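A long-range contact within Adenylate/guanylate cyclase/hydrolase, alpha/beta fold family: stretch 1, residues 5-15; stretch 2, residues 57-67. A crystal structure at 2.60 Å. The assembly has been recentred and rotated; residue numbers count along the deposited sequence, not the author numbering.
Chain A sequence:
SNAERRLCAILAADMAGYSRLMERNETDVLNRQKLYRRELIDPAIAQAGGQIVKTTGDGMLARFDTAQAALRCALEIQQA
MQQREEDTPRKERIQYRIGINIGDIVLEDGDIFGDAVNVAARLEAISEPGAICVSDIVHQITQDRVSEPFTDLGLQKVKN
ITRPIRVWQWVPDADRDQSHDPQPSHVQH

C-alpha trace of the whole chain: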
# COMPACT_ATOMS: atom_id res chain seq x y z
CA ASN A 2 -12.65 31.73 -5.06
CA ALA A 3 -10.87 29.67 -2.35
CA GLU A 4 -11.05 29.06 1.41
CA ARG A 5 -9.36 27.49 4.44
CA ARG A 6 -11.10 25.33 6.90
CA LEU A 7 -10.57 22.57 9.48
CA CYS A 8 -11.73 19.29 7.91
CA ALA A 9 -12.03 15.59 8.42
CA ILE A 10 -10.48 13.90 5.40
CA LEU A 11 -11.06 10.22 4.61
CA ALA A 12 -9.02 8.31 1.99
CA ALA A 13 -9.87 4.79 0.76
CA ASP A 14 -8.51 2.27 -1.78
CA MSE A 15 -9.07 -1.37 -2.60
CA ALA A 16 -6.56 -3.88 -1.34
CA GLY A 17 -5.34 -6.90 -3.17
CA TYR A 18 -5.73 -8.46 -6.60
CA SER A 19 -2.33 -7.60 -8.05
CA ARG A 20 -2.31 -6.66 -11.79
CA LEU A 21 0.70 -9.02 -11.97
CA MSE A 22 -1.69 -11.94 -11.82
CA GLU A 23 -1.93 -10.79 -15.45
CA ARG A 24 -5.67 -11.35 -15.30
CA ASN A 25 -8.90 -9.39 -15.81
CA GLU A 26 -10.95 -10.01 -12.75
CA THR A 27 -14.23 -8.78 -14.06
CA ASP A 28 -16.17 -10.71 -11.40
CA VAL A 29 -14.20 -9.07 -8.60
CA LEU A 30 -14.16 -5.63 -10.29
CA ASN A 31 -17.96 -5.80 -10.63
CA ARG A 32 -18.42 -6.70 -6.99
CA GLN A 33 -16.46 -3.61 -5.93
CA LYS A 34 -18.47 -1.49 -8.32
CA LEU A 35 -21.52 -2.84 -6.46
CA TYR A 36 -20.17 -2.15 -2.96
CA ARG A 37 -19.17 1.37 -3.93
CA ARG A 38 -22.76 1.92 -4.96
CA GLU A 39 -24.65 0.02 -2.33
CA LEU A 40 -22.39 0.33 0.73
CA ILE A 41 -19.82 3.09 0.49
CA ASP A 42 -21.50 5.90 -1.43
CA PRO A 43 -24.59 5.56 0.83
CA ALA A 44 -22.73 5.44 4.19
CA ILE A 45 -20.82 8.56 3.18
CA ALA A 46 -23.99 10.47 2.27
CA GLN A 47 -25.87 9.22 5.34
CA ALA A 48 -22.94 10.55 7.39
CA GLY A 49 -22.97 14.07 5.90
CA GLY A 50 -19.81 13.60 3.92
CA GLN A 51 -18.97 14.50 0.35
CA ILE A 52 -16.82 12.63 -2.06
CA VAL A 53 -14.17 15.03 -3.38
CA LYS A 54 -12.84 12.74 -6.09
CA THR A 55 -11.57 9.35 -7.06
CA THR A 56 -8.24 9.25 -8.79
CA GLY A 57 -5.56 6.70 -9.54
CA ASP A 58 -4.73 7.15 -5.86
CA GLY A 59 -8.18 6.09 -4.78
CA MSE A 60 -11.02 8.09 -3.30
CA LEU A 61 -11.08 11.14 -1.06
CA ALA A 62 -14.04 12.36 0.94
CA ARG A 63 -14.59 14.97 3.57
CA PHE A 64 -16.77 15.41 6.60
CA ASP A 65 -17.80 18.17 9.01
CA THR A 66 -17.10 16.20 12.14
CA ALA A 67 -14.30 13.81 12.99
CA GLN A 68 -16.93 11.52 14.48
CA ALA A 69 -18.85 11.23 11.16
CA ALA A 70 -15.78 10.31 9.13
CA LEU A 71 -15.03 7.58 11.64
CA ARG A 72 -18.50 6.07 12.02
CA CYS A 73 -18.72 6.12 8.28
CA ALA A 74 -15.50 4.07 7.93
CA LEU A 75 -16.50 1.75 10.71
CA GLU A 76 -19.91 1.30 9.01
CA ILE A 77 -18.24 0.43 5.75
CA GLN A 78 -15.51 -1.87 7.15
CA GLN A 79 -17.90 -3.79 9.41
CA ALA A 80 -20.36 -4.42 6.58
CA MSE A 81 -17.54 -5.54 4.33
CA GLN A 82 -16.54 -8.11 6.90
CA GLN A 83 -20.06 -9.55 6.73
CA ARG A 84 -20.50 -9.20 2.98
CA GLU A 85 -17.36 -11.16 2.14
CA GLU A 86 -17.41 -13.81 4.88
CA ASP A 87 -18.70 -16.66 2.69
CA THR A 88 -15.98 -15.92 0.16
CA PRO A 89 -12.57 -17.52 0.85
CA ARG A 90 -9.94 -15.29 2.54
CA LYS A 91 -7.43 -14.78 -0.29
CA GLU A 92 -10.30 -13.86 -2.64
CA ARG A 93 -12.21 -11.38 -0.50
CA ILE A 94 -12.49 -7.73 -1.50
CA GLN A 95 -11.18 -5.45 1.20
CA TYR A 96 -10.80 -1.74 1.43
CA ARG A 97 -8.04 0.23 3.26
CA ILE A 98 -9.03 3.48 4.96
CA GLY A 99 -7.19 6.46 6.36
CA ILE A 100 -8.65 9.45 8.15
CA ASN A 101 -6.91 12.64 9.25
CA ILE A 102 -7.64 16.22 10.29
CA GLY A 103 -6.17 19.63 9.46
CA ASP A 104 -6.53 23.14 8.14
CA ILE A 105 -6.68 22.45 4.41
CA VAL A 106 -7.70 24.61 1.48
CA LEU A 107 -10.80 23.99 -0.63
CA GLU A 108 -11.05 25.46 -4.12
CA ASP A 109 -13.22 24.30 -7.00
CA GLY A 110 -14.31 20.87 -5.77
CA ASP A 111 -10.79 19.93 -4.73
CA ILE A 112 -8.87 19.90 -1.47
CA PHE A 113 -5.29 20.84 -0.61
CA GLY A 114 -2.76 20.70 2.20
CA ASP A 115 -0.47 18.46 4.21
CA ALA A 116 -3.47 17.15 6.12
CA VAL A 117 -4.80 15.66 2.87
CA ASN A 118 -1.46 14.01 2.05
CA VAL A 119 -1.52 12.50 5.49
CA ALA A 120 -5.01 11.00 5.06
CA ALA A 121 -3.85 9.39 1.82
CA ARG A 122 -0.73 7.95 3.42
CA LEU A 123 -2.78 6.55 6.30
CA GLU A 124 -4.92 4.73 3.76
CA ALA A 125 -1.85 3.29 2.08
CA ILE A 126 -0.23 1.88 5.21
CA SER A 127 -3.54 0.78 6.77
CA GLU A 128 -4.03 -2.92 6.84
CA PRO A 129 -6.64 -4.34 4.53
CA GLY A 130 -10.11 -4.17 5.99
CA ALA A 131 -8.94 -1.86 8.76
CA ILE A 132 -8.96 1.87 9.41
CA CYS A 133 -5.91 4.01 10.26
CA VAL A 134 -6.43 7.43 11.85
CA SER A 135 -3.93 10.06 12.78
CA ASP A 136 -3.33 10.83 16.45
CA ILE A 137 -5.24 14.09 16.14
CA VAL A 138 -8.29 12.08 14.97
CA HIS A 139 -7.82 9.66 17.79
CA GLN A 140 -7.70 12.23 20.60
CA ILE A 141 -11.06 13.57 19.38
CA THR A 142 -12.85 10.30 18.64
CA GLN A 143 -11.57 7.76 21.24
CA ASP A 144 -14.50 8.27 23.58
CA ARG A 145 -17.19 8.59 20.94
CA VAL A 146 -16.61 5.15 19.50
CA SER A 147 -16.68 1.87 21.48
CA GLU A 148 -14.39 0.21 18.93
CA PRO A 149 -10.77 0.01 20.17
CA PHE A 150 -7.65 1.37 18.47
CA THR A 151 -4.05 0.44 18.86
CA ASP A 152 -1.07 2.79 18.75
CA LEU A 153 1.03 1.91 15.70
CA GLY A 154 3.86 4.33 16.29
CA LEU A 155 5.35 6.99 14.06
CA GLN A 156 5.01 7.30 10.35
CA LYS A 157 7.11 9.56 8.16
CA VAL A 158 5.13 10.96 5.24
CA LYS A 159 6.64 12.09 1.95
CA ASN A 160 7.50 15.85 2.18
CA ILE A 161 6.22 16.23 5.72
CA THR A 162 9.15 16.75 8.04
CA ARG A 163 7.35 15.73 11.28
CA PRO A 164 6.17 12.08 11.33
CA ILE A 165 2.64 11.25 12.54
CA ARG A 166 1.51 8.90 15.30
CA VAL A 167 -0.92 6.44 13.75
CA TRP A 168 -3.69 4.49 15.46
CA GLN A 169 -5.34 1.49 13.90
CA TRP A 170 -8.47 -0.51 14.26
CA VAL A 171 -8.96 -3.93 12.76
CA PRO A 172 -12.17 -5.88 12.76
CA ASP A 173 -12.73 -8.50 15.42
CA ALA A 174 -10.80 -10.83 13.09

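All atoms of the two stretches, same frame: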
# COMPACT_ATOMS: atom_id res chain seq x y z
N ARG A 5 -10.07 28.36 3.53
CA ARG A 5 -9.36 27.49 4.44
C ARG A 5 -10.33 27.04 5.47
O ARG A 5 -10.98 27.85 6.11
CB ARG A 5 -8.21 28.24 5.12
CG ARG A 5 -7.19 28.90 4.18
CD ARG A 5 -6.16 29.71 4.97
NE ARG A 5 -5.16 30.35 4.12
CZ ARG A 5 -4.10 29.72 3.65
NH1 ARG A 5 -3.91 28.44 3.97
NH2 ARG A 5 -3.23 30.34 2.86
N ARG A 6 -10.49 25.74 5.65
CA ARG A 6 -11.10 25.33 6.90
C ARG A 6 -10.48 24.06 7.54
O ARG A 6 -9.57 23.42 6.99
CB ARG A 6 -12.63 25.31 6.81
CG ARG A 6 -13.27 24.31 5.87
CD ARG A 6 -14.79 24.46 5.98
NE ARG A 6 -15.55 23.39 5.33
CZ ARG A 6 -15.95 22.27 5.95
NH1 ARG A 6 -15.65 22.07 7.22
NH2 ARG A 6 -16.65 21.36 5.28
N LEU A 7 -10.96 23.75 8.73
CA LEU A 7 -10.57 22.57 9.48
C LEU A 7 -11.47 21.41 9.00
O LEU A 7 -12.70 21.51 9.04
CB LEU A 7 -10.78 22.91 10.95
CG LEU A 7 -10.20 22.18 12.13
CD1 LEU A 7 -8.76 21.79 11.89
CD2 LEU A 7 -10.31 23.13 13.28
N CYS A 8 -10.89 20.32 8.52
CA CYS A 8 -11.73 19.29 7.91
C CYS A 8 -11.33 17.89 8.27
O CYS A 8 -10.17 17.63 8.55
CB CYS A 8 -11.73 19.41 6.38
SG CYS A 8 -13.31 19.92 5.68
N ALA A 9 -12.29 17.00 8.24
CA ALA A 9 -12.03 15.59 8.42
C ALA A 9 -11.90 14.98 7.03
O ALA A 9 -12.87 14.91 6.28
CB ALA A 9 -13.16 14.95 9.18
N ILE A 10 -10.71 14.54 6.68
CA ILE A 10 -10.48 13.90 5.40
C ILE A 10 -10.40 12.39 5.59
O ILE A 10 -9.82 11.90 6.56
CB ILE A 10 -9.17 14.39 4.78
CG1 ILE A 10 -9.26 15.87 4.50
CG2 ILE A 10 -8.88 13.67 3.50
CD1 ILE A 10 -8.98 16.68 5.66
N LEU A 11 -11.00 11.67 4.64
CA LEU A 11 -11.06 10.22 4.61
C LEU A 11 -10.56 9.75 3.24
O LEU A 11 -11.09 10.16 2.22
CB LEU A 11 -12.49 9.77 4.89
CG LEU A 11 -13.12 8.46 4.38
CD1 LEU A 11 -12.17 7.47 3.70
CD2 LEU A 11 -13.87 7.79 5.50
N ALA A 12 -9.51 8.93 3.22
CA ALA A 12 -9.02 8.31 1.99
C ALA A 12 -9.27 6.81 2.04
O ALA A 12 -9.10 6.18 3.08
CB ALA A 12 -7.52 8.60 1.78
N ALA A 13 -9.64 6.24 0.89
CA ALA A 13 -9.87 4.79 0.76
C ALA A 13 -9.42 4.22 -0.59
O ALA A 13 -9.53 4.88 -1.61
CB ALA A 13 -11.35 4.47 1.01
N ASP A 14 -8.94 2.98 -0.57
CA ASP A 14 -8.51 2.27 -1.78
C ASP A 14 -8.86 0.81 -1.61
O ASP A 14 -9.24 0.38 -0.53
CB ASP A 14 -6.99 2.40 -1.96
CG ASP A 14 -6.52 2.25 -3.42
OD1 ASP A 14 -7.27 1.78 -4.33
OD2 ASP A 14 -5.34 2.62 -3.63
N MSE A 15 -8.75 0.03 -2.67
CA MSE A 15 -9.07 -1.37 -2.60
C MSE A 15 -7.79 -2.14 -2.47
O MSE A 15 -6.83 -1.89 -3.21
CB MSE A 15 -9.76 -1.83 -3.87
CG MSE A 15 -10.29 -3.25 -3.73
SE MSE A 15 -10.84 -4.08 -5.40
CE MSE A 15 -11.43 -5.80 -4.74
N GLY A 57 -6.38 7.89 -9.53
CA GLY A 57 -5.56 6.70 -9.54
C GLY A 57 -5.13 6.32 -8.14
O GLY A 57 -4.75 5.18 -7.88
N ASP A 58 -5.19 7.30 -7.23
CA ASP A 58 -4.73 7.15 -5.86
C ASP A 58 -5.83 6.58 -5.00
O ASP A 58 -5.61 6.22 -3.85
CB ASP A 58 -4.30 8.51 -5.28
CG ASP A 58 -2.97 9.05 -5.87
OD1 ASP A 58 -2.13 8.23 -6.31
OD2 ASP A 58 -2.76 10.29 -5.87
N GLY A 59 -7.03 6.52 -5.56
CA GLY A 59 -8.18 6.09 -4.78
C GLY A 59 -9.14 7.23 -4.54
O GLY A 59 -9.10 8.23 -5.26
N MSE A 60 -9.99 7.09 -3.54
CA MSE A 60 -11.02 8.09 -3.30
C MSE A 60 -10.79 8.95 -2.07
O MSE A 60 -10.13 8.55 -1.12
CB MSE A 60 -12.38 7.42 -3.23
CG MSE A 60 -13.30 8.04 -2.22
SE MSE A 60 -14.86 6.92 -1.98
CE MSE A 60 -15.85 7.55 -3.53
N LEU A 61 -11.34 10.15 -2.09
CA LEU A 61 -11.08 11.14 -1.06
C LEU A 61 -12.39 11.77 -0.69
O LEU A 61 -13.09 12.27 -1.56
CB LEU A 61 -10.16 12.19 -1.65
CG LEU A 61 -9.29 13.03 -0.75
CD1 LEU A 61 -8.48 12.15 0.10
CD2 LEU A 61 -8.39 13.81 -1.66
N ALA A 62 -12.76 11.76 0.57
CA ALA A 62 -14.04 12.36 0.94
C ALA A 62 -13.83 13.21 2.16
O ALA A 62 -12.85 13.06 2.86
CB ALA A 62 -15.10 11.31 1.20
N ARG A 63 -14.76 14.11 2.43
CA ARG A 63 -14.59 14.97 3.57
C ARG A 63 -15.87 15.14 4.34
O ARG A 63 -16.96 15.06 3.80
CB ARG A 63 -14.06 16.33 3.15
CG ARG A 63 -15.08 17.21 2.48
CD ARG A 63 -14.38 18.34 1.77
NE ARG A 63 -15.29 19.00 0.86
CZ ARG A 63 -16.12 19.97 1.21
NH1 ARG A 63 -16.15 20.41 2.46
NH2 ARG A 63 -16.91 20.51 0.30
N PHE A 64 -15.70 15.41 5.63
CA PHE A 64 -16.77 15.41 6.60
C PHE A 64 -16.66 16.64 7.53
O PHE A 64 -15.60 17.25 7.69
CB PHE A 64 -16.71 14.14 7.46
CG PHE A 64 -16.93 12.87 6.69
CD1 PHE A 64 -18.17 12.23 6.71
CD2 PHE A 64 -15.89 12.28 5.98
CE1 PHE A 64 -18.38 11.04 6.01
CE2 PHE A 64 -16.08 11.09 5.27
CZ PHE A 64 -17.34 10.47 5.29
N ASP A 65 -17.77 17.00 8.16
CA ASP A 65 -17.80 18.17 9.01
C ASP A 65 -17.36 17.85 10.41
O ASP A 65 -16.80 18.71 11.09
CB ASP A 65 -19.18 18.77 9.03
CG ASP A 65 -19.46 19.57 7.79
OD1 ASP A 65 -18.49 20.17 7.23
OD2 ASP A 65 -20.64 19.60 7.36
N THR A 66 -17.61 16.62 10.85
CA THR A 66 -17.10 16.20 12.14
C THR A 66 -16.11 15.07 11.99
O THR A 66 -16.20 14.32 11.04
CB THR A 66 -18.23 15.79 13.12
OG1 THR A 66 -19.15 14.87 12.49
CG2 THR A 66 -18.96 17.02 13.56
N ALA A 67 -15.17 14.97 12.92
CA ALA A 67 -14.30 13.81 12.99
C ALA A 67 -15.12 12.55 13.30
O ALA A 67 -14.93 11.50 12.70
CB ALA A 67 -13.23 14.02 14.03

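Residues 5-15 and 59-64 lie side by side as antiparallel strands, their N-to-C directions 156° apart. Ala-9, Leu-11 and Ala-13 pair with Phe-64, Ala-62 and Met-60 through reciprocal backbone hydrogen bonds. The central pair is short in both directions, Leu-11 N to Ala-62 O at 2.9 Å and Ala-62 N to Leu-11 O at 2.8 Å, whereas the bond from Ala-9 N to Phe-64 O is weak at 3.4 Å.

The side chains of these six residues share one face of the sheet. Phe-64 takes chi1 m (-64°) and chi2 -101°, which carries its ring alongside Leu-11: Phe-64 CE2 lies 3.8 Å from Leu-11 CB, and that methylene meets the ring at its edge. Small residues suit the neighbouring positions. Ala-9 CB fits 4.0 Å from Phe-64 CB and 3.6 Å from Thr-66 O, a close fit to the turn beyond the strand. The selenomethionine Met-60 starts on this face, but its end leads away from the first strand.

On the other face, Leu-61 (chi1 t, chi2 p) brings CD1 back towards the first strand, 3.7 Å from Ile-10 CG2 and 4.0 Å from Ala-12 CB. The short side chain of Ala-12 and the branched one of Ile-10 thus both pack against the same methyl.

Charge gathers at one end. Arg-6, with chi1 p and chi2 and chi3 both t, extends so that NH2 forms a salt bridge with Asp-65 OD1 at 2.9 Å. Arg-63, also p, t, t, places NH1 3.0 Å from Arg-6 NH2; these are two donors of like charge, and the nearby carboxylate offsets part of the repulsion.

At the opposite end, Gly-59 has phi/psi of 111/-160, where a CB would jam against the preceding carbonyl and clash with Ala-13 O. Glycine lets the strand begin here.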